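Local structure of putative uncharacterized protein (Chaetomium thermophilum, 5IJP) at the inositol hexakisphosphate site. The protein senses inositol polyphosphates through the SPX domain of Vtc4, binding inositol hexakisphosphate as part of the control of eukaryotic phosphate homeostasis. Numbering follows the deposited sequence.

The inositol hexakisphosphate site. Residues 1-5, 22, 26, 30, 147, 151. With IHP (inositol hexakisphosphate), chain B.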
ATOM      1  N   MET A   1      10.365  -8.560 -17.381  1.00118.76           N
ATOM      2  CA  MET A   1       9.200  -8.009 -16.692  1.00116.63           C
ATOM      3  C   MET A   1       8.661  -6.724 -17.340  1.00119.53           C
ATOM      4  O   MET A   1       9.306  -6.158 -18.227  1.00120.15           O
ATOM      5  CB  MET A   1       9.496  -7.800 -15.194  1.00116.15           C
ATOM      6  CG  MET A   1       8.986  -8.926 -14.310  1.00120.06           C
ATOM      7  SD  MET A   1       7.176  -9.070 -14.233  1.00124.68           S
ATOM      8  CE  MET A   1       6.781  -7.721 -13.127  1.00117.93           C
ATOM      9  N   LYS A   2       7.467  -6.277 -16.897  1.00114.24           N
ATOM     10  CA  LYS A   2       6.783  -5.079 -17.397  1.00113.54           C
ATOM     11  C   LYS A   2       6.027  -4.327 -16.281  1.00113.87           C
ATOM     12  O   LYS A   2       4.862  -3.960 -16.459  1.00113.80           O
ATOM     13  CB  LYS A   2       5.868  -5.412 -18.609  1.00119.05           C
ATOM     14  CG  LYS A   2       5.221  -6.808 -18.608  1.00134.61           C
ATOM     15  CD  LYS A   2       3.966  -6.911 -17.742  1.00143.13           C
ATOM     16  CE  LYS A   2       3.473  -8.333 -17.639  1.00155.66           C
ATOM     17  NZ  LYS A   2       2.337  -8.454 -16.689  1.00163.34           N
ATOM     18  N   PHE A   3       6.709  -4.078 -15.140  1.00107.33           N
ATOM     19  CA  PHE A   3       6.130  -3.394 -13.978  1.00104.56           C
ATOM     20  C   PHE A   3       5.778  -1.921 -14.227  1.00107.22           C
ATOM     21  O   PHE A   3       4.761  -1.454 -13.708  1.00106.05           O
ATOM     22  CB  PHE A   3       7.018  -3.538 -12.729  1.00104.43           C
ATOM     23  CG  PHE A   3       6.312  -3.147 -11.449  1.00104.17           C
ATOM     24  CD1 PHE A   3       5.487  -4.049 -10.788  1.00107.19           C
ATOM     25  CD2 PHE A   3       6.447  -1.867 -10.924  1.00104.96           C
ATOM     26  CE1 PHE A   3       4.810  -3.678  -9.623  1.00106.61           C
ATOM     27  CE2 PHE A   3       5.760  -1.493  -9.768  1.00106.40           C
ATOM     28  CZ  PHE A   3       4.951  -2.403  -9.123  1.00104.35           C
ATOM     29  N   GLY A   4       6.612  -1.215 -14.994  1.00103.90           N
ATOM     30  CA  GLY A   4       6.429   0.195 -15.338  1.00103.66           C
ATOM     31  C   GLY A   4       5.072   0.514 -15.937  1.00108.24           C
ATOM     32  O   GLY A   4       4.484   1.555 -15.631  1.00107.30           O
ATOM     33  N   GLN A   5       4.559  -0.405 -16.777  1.00106.25           N
ATOM     34  CA  GLN A   5       3.253  -0.309 -17.427  1.00107.63           C
ATOM     35  C   GLN A   5       2.164  -0.950 -16.552  1.00109.82           C
ATOM     36  O   GLN A   5       1.020  -0.498 -16.588  1.00109.88           O
ATOM     37  CB  GLN A   5       3.299  -0.966 -18.814  1.00112.03           C
ATOM     38  CG  GLN A   5       2.257  -0.429 -19.785  1.00129.73           C
ATOM     39  CD  GLN A   5       2.407  -1.042 -21.153  1.00153.33           C
ATOM     40  OE1 GLN A   5       1.997  -2.181 -21.399  1.00150.52           O
ATOM     41  NE2 GLN A   5       2.995  -0.296 -22.074  1.00147.62           N
ATOM     42  N   TYR A  22       8.157   4.850  -9.727  1.00 73.03           N
ATOM     43  CA  TYR A  22       8.970   3.762 -10.273  1.00 72.82           C
ATOM     44  C   TYR A  22       9.820   4.219 -11.453  1.00 77.43           C
ATOM     45  O   TYR A  22      11.005   3.894 -11.501  1.00 76.78           O
ATOM     46  CB  TYR A  22       8.078   2.568 -10.657  1.00 74.37           C
ATOM     47  CG  TYR A  22       8.830   1.267 -10.830  1.00 76.29           C
ATOM     48  CD1 TYR A  22       9.102   0.446  -9.740  1.00 77.22           C
ATOM     49  CD2 TYR A  22       9.239   0.838 -12.089  1.00 78.54           C
ATOM     50  CE1 TYR A  22       9.786  -0.759  -9.895  1.00 78.53           C
ATOM     51  CE2 TYR A  22       9.923  -0.364 -12.257  1.00 79.87           C
ATOM     52  CZ  TYR A  22      10.193  -1.161 -11.156  1.00 86.41           C
ATOM     53  OH  TYR A  22      10.867  -2.346 -11.315  1.00 88.20           O
ATOM     54  N   LYS A  26      13.887   4.857 -11.403  1.00 72.55           N
ATOM     55  CA  LYS A  26      14.595   4.104 -12.447  1.00 73.28           C
ATOM     56  C   LYS A  26      15.522   5.047 -13.224  1.00 78.25           C
ATOM     57  O   LYS A  26      16.651   4.668 -13.545  1.00 78.15           O
ATOM     58  CB  LYS A  26      13.585   3.447 -13.405  1.00 76.75           C
ATOM     59  CG  LYS A  26      14.132   2.257 -14.192  1.00 92.16           C
ATOM     60  CD  LYS A  26      13.234   1.876 -15.375  1.00104.03           C
ATOM     61  CE  LYS A  26      12.008   1.081 -14.985  1.00114.16           C
ATOM     62  NZ  LYS A  26      11.111   0.844 -16.147  1.00124.97           N
ATOM     63  N   LYS A  30      20.183   5.777 -13.573  1.00 75.90           N
ATOM     64  CA  LYS A  30      20.929   6.022 -14.810  1.00 77.29           C
ATOM     65  C   LYS A  30      21.767   7.306 -14.701  1.00 81.56           C
ATOM     66  O   LYS A  30      22.697   7.495 -15.489  1.00 82.64           O
ATOM     67  CB  LYS A  30      19.966   6.114 -16.015  1.00 81.23           C
ATOM     68  CG  LYS A  30      19.049   4.902 -16.215  1.00 95.86           C
ATOM     69  CD  LYS A  30      19.698   3.790 -17.036  1.00107.55           C
ATOM     70  CE  LYS A  30      18.786   2.597 -17.174  1.00119.02           C
ATOM     71  NZ  LYS A  30      19.429   1.502 -17.945  1.00129.59           N
ATOM     72  N   LYS A 147      16.721  -3.712  -8.439  1.00 74.24           N
ATOM     73  CA  LYS A 147      17.199  -3.077  -9.671  1.00 74.64           C
ATOM     74  C   LYS A 147      18.442  -2.234  -9.355  1.00 78.00           C
ATOM     75  O   LYS A 147      19.378  -2.211 -10.153  1.00 78.57           O
ATOM     76  CB  LYS A 147      16.096  -2.200 -10.289  1.00 76.98           C
ATOM     77  CG  LYS A 147      16.355  -1.789 -11.739  1.00 93.80           C
ATOM     78  CD  LYS A 147      15.342  -0.755 -12.231  1.00104.71           C
ATOM     79  CE  LYS A 147      14.143  -1.357 -12.932  1.00117.81           C
ATOM     80  NZ  LYS A 147      14.472  -1.807 -14.312  1.00129.98           N
ATOM     81  N   MET A 151      22.088  -2.947 -10.978  1.00 79.52           N
ATOM     82  CA  MET A 151      22.657  -1.925 -11.864  1.00 79.83           C
ATOM     83  C   MET A 151      23.928  -1.272 -11.316  1.00 83.30           C
ATOM     84  O   MET A 151      24.930  -1.201 -12.028  1.00 84.00           O
ATOM     85  CB  MET A 151      21.621  -0.834 -12.190  1.00 81.56           C
ATOM     86  CG  MET A 151      20.606  -1.238 -13.230  1.00 86.25           C
ATOM     87  SD  MET A 151      19.515   0.149 -13.626  1.00 90.12           S
ATOM     88  CE  MET A 151      18.527  -0.580 -14.896  1.00 88.42           C
TER
HETATM   89  C1  IHP B 302      14.045  -2.810 -17.733  1.00210.25           C
HETATM   90  C2  IHP B 302      12.934  -3.851 -17.742  1.00210.68           C
HETATM   91  C3  IHP B 302      11.553  -3.212 -17.678  1.00210.14           C
HETATM   92  C4  IHP B 302      11.371  -2.163 -18.767  1.00211.99           C
HETATM   93  C5  IHP B 302      12.482  -1.122 -18.750  1.00211.68           C
HETATM   94  C6  IHP B 302      13.853  -1.778 -18.836  1.00212.08           C
HETATM   95  O11 IHP B 302      15.295  -3.491 -17.966  1.00211.18           O
HETATM   96  P1  IHP B 302      16.742  -3.313 -17.245  1.00209.93           P
HETATM   97  O21 IHP B 302      17.629  -4.467 -17.578  1.00211.58           O
HETATM   98  O31 IHP B 302      17.295  -1.976 -17.744  1.00209.90           O
HETATM   99  O41 IHP B 302      16.466  -3.191 -15.743  1.00207.42           O
HETATM  100  O12 IHP B 302      13.098  -4.696 -16.583  1.00209.05           O
HETATM  101  P2  IHP B 302      13.327  -6.316 -16.580  1.00210.43           P
HETATM  102  O22 IHP B 302      14.843  -6.523 -16.575  1.00210.62           O
HETATM  103  O32 IHP B 302      12.659  -6.966 -17.751  1.00213.25           O
HETATM  104  O42 IHP B 302      12.779  -6.812 -15.239  1.00208.75           O
HETATM  105  O13 IHP B 302      11.379  -2.591 -16.385  1.00206.97           O
HETATM  106  P3  IHP B 302      10.416  -2.995 -15.156  1.00204.90           P
HETATM  107  O23 IHP B 302       9.299  -2.018 -15.052  1.00204.20           O
HETATM  108  O33 IHP B 302       9.931  -4.428 -15.396  1.00206.33           O
HETATM  109  O43 IHP B 302      11.312  -3.006 -13.920  1.00202.98           O
HETATM  110  O14 IHP B 302      10.112  -1.492 -18.546  1.00211.38           O
HETATM  111  P4  IHP B 302       8.675  -1.844 -19.286  1.00213.25           P
HETATM  112  O24 IHP B 302       7.598  -1.649 -18.215  1.00211.18           O
HETATM  113  O34 IHP B 302       8.475  -0.959 -20.471  1.00215.47           O
HETATM  114  O44 IHP B 302       8.702  -3.333 -19.659  1.00214.93           O
HETATM  115  O15 IHP B 302      12.316  -0.273 -19.905  1.00213.98           O
HETATM  116  P5  IHP B 302      11.934   1.273 -20.056  1.00214.23           P
HETATM  117  O25 IHP B 302      12.386   1.979 -18.771  1.00211.53           O
HETATM  118  O35 IHP B 302      10.405   1.328 -20.117  1.00214.85           O
HETATM  119  O45 IHP B 302      12.578   1.840 -21.279  1.00216.64           O
HETATM  120  O16 IHP B 302      14.853  -0.751 -18.662  1.00211.67           O
HETATM  121  P6  IHP B 302      15.598   0.256 -19.656  1.00213.59           P
HETATM  122  O26 IHP B 302      15.002   0.040 -21.055  1.00216.58           O
HETATM  123  O36 IHP B 302      17.072   0.022 -19.615  1.00213.68           O
HETATM  124  O46 IHP B 302      15.213   1.663 -19.191  1.00212.57           O
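O43 of the 3-phosphate of inositol hexakisphosphate is gripped by two donors: the Tyr22 hydroxyl OH at 2.7 Å and, more weakly, the Lys147 side-chain nitrogen NZ at 3.4 Å. O43 lies at the edge of the Tyr22 ring, in its plane, while Phe3 CD2 sits over the centre of one ring face, 3.6 Å above it, which is likely to steady the phenol. The same phosphate meets the start of helix 3-9, where Gly4 N donates to O23 at 2.8 Å. Phe3 N donates to O33 of this phosphate in a fairly straight bond (161° at H); the helix dipole would add to this pull. A phenylalanine at Tyr22 would probably loosen the 3-phosphate, because the hydroxyl that reaches O43 would be gone. Lys147, its CG anti to the backbone N (chi1 -165°) and its chain bent at chi3 and chi4, turns NZ onto O41 of the 1-phosphate in a salt bridge of 2.8 Å. Lys26 runs from helix 22-30 to pair NZ with O25 of the 5-phosphate at 3.1 Å, and Lys30, one turn on, reaches O36 of the 6-phosphate. This basic surface patch of the SPX domain engages several phosphates, through lysine salt bridges as well as backbone and phenol donors, although the ligand is poorly ordered and about half its surface stays uncovered. On the 2-phosphate, O32 accepts a hydrogen bond from the terminal amino group, Met1 N, at 2.8 Å.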